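Local atomic coordinates of serine-rich Repeat Adhesion Glycoprotein (Srr1) (Streptococcus agalactiae, PDB entry 4MBO), a protein that binds fibrinogen as a serine-rich repeat surface glycoprotein and so probably helps the bacterium adhere to its host. Residues R174-K179 with T241-D245. Residues are numbered along the deposited sequence.
Sequences RSRIMK and TDSMD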
ATOM      1  N   ARG A 174      11.723  -2.208 -10.918  1.00 13.56           N
ATOM      2  CA  ARG A 174      10.378  -2.518 -10.403  1.00 14.47           C
ATOM      3  C   ARG A 174       9.673  -1.228 -10.050  1.00 14.81           C
ATOM      4  O   ARG A 174      10.324  -0.263  -9.679  1.00 16.66           O
ATOM      5  CB  ARG A 174      10.444  -3.470  -9.200  1.00 14.55           C
ATOM      6  CG  ARG A 174       9.089  -3.885  -8.671  1.00 15.97           C
ATOM      7  CD  ARG A 174       9.193  -4.989  -7.623  1.00 16.68           C
ATOM      8  NE  ARG A 174      10.084  -4.599  -6.528  1.00 19.18           N
ATOM      9  CZ  ARG A 174      10.392  -5.386  -5.495  1.00 20.60           C
ATOM     10  NH1 ARG A 174       9.846  -6.594  -5.393  1.00 21.68           N
ATOM     11  NH2 ARG A 174      11.249  -4.963  -4.568  1.00 20.52           N
ATOM     12  N   SER A 175       8.351  -1.169 -10.187  1.00 14.46           N
ATOM     13  CA  SER A 175       7.616   0.016  -9.795  1.00 13.99           C
ATOM     14  C   SER A 175       6.311  -0.370  -9.147  1.00 14.66           C
ATOM     15  O   SER A 175       5.908  -1.499  -9.268  1.00 14.96           O
ATOM     16  CB  SER A 175       7.383   0.916 -10.980  1.00 14.63           C
ATOM     17  OG  SER A 175       6.533   0.255 -11.926  1.00 15.37           O
ATOM     18  N   ARG A 176       5.692   0.566  -8.448  1.00 14.16           N
ATOM     19  CA  ARG A 176       4.440   0.298  -7.733  1.00 14.25           C
ATOM     20  C   ARG A 176       3.697   1.572  -7.395  1.00 15.28           C
ATOM     21  O   ARG A 176       4.291   2.557  -7.002  1.00 14.48           O
ATOM     22  CB  ARG A 176       4.811  -0.448  -6.438  1.00 14.95           C
ATOM     23  CG  ARG A 176       3.669  -1.052  -5.673  1.00 15.54           C
ATOM     24  CD  ARG A 176       4.202  -1.901  -4.512  1.00 15.10           C
ATOM     25  NE  ARG A 176       3.089  -2.677  -4.021  1.00 15.65           N
ATOM     26  CZ  ARG A 176       2.367  -2.396  -2.957  1.00 16.13           C
ATOM     27  NH1 ARG A 176       1.311  -3.146  -2.711  1.00 17.33           N
ATOM     28  NH2 ARG A 176       2.654  -1.374  -2.157  1.00 15.64           N
ATOM     29  N   ILE A 177       2.361   1.563  -7.536  1.00 15.72           N
ATOM     30  CA  ILE A 177       1.554   2.614  -7.025  1.00 16.94           C
ATOM     31  C   ILE A 177       1.344   2.170  -5.586  1.00 18.88           C
ATOM     32  O   ILE A 177       0.700   1.131  -5.317  1.00 19.69           O
ATOM     33  CB  ILE A 177       0.216   2.730  -7.769  1.00 19.96           C
ATOM     34  CG1 ILE A 177       0.494   3.143  -9.209  1.00 20.95           C
ATOM     35  CG2 ILE A 177      -0.671   3.694  -7.036  1.00 20.63           C
ATOM     36  CD1 ILE A 177      -0.713   3.227 -10.115  1.00 25.09           C
ATOM     37  N   MET A 178       1.962   2.881  -4.652  1.00 16.62           N
ATOM     38  CA  MET A 178       1.925   2.430  -3.269  1.00 17.58           C
ATOM     39  C   MET A 178       1.164   3.310  -2.307  1.00 17.47           C
ATOM     40  O   MET A 178       1.115   3.031  -1.109  1.00 16.53           O
ATOM     41  CB  MET A 178       3.346   2.141  -2.776  1.00 18.20           C
ATOM     42  CG  MET A 178       4.363   3.216  -3.075  1.00 18.83           C
ATOM     43  SD  MET A 178       3.947   4.797  -2.367  1.00 20.59           S
ATOM     44  CE  MET A 178       4.075   4.406  -0.582  1.00 19.87           C
ATOM     45  N   LYS A 179       0.528   4.357  -2.828  1.00 16.80           N
ATOM     46  CA  LYS A 179      -0.262   5.253  -1.981  1.00 16.87           C
ATOM     47  C   LYS A 179      -1.266   6.015  -2.798  1.00 18.51           C
ATOM     48  O   LYS A 179      -0.939   6.522  -3.885  1.00 18.25           O
ATOM     49  CB  LYS A 179       0.620   6.268  -1.254  1.00 17.56           C
ATOM     50  CG  LYS A 179      -0.028   6.960  -0.058  1.00 19.24           C
ATOM     51  CD  LYS A 179      -0.343   6.021   1.112  1.00 19.63           C
ATOM     52  CE  LYS A 179       0.882   5.219   1.558  1.00 18.95           C
ATOM     53  NZ  LYS A 179       0.672   4.564   2.879  1.00 21.01           N
ATOM     54  N   THR A 241      12.407  -2.255   0.459  1.00 18.53           N
ATOM     55  CA  THR A 241      11.296  -3.163   0.730  1.00 17.89           C
ATOM     56  C   THR A 241      10.624  -3.491  -0.615  1.00 18.68           C
ATOM     57  O   THR A 241      10.944  -2.905  -1.656  1.00 20.84           O
ATOM     58  CB  THR A 241      10.254  -2.497   1.667  1.00 18.39           C
ATOM     59  OG1 THR A 241       9.690  -1.345   1.002  1.00 19.65           O
ATOM     60  CG2 THR A 241      10.892  -2.133   2.977  1.00 20.43           C
ATOM     61  N   ASP A 242       9.679  -4.423  -0.611  1.00 17.28           N
ATOM     62  CA  ASP A 242       8.936  -4.771  -1.800  1.00 16.55           C
ATOM     63  C   ASP A 242       7.661  -3.907  -1.919  1.00 16.46           C
ATOM     64  O   ASP A 242       7.169  -3.635  -3.020  1.00 16.72           O
ATOM     65  CB  ASP A 242       8.580  -6.265  -1.774  1.00 17.34           C
ATOM     66  CG  ASP A 242       9.812  -7.195  -1.764  1.00 18.58           C
ATOM     67  OD1 ASP A 242      10.857  -6.839  -2.379  1.00 20.30           O
ATOM     68  OD2 ASP A 242       9.727  -8.268  -1.144  1.00 19.36           O
ATOM     69  N   SER A 243       7.087  -3.484  -0.783  1.00 16.24           N
ATOM     70  CA  SER A 243       5.909  -2.603  -0.845  1.00 15.91           C
ATOM     71  C   SER A 243       6.262  -1.181  -1.219  1.00 15.04           C
ATOM     72  O   SER A 243       5.410  -0.443  -1.692  1.00 15.65           O
ATOM     73  CB  SER A 243       5.190  -2.532   0.502  1.00 16.65           C
ATOM     74  OG  SER A 243       6.002  -1.835   1.423  1.00 15.90           O
ATOM     75  N   MET A 244       7.521  -0.799  -0.993  1.00 15.77           N
ATOM     76  CA  MET A 244       8.002   0.535  -1.250  1.00 15.39           C
ATOM     77  C   MET A 244       7.418   1.579  -0.308  1.00 16.28           C
ATOM     78  O   MET A 244       7.654   2.763  -0.490  1.00 17.13           O
ATOM     79  CB  MET A 244       7.814   0.932  -2.716  1.00 15.63           C
ATOM     80  CG  MET A 244       8.253  -0.135  -3.676  1.00 15.67           C
ATOM     81  SD  MET A 244       8.406   0.500  -5.355  1.00 16.33           S
ATOM     82  CE  MET A 244       8.700  -1.022  -6.234  1.00 16.24           C
ATOM     83  N   ASP A 245       6.682   1.142   0.717  1.00 16.07           N
ATOM     84  CA  ASP A 245       6.136   2.074   1.708  1.00 17.13           C
ATOM     85  C   ASP A 245       7.039   2.015   2.914  1.00 19.37           C
ATOM     86  O   ASP A 245       6.867   1.187   3.804  1.00 22.72           O
ATOM     87  CB  ASP A 245       4.714   1.709   2.087  1.00 17.48           C
ATOM     88  CG  ASP A 245       3.984   2.858   2.796  1.00 18.39           C
ATOM     89  OD1 ASP A 245       4.672   3.835   3.202  1.00 20.23           O
ATOM     90  OD2 ASP A 245       2.753   2.771   2.988  1.00 18.27           O
TER
HETATM   91  O   HOH W   1       3.285   5.871   4.165  1.00 28.85           O
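How an irregular loop can be held against a β-strand without backbone-to-backbone hydrogen bonds between the two is well illustrated where 241-245 packs on residues 174-179 of strand 169-181, both within the C-terminal adhesin family region. Two salt bridges lie near the ends of the contact. Arg174 NH2 and NH1 both donate to Asp242 OD1, at 2.9 and 3.2 Å, while Asn159 O also receives a bond from NH1. Lys179 NZ meets Asp245 OD2 at 2.7 Å, and a water bridges the same ammonium to Asp245 OD1. Between them, Arg176 NH2 donates to the carbonyl Ser243 O (2.9 Å), its NE engaging Asp38 in a further salt bridge. Apolar packing fills the gaps: Met244, pointing toward the strand, lays CE 3.8 Å from Arg174 CG and SD 3.9 Å from Arg176 CB, while Met178 CG approaches Met244 CB at 4.2 Å. Within the loop, Thr241 OG1 accepts from Met244 N (3.0 Å), an ST motif, and also bonds Gln246 OE1; Ser243 OG accepts from Asp245 N (3.1 Å), an ST turn, and bonds Gln128 O. Asp38 and Gln128 belong to the bacterial Ig family region, consistent with a contact near the junction. Two carboxylates and one carbonyl thus answer three basic groups, with thioether and aliphatic packing between.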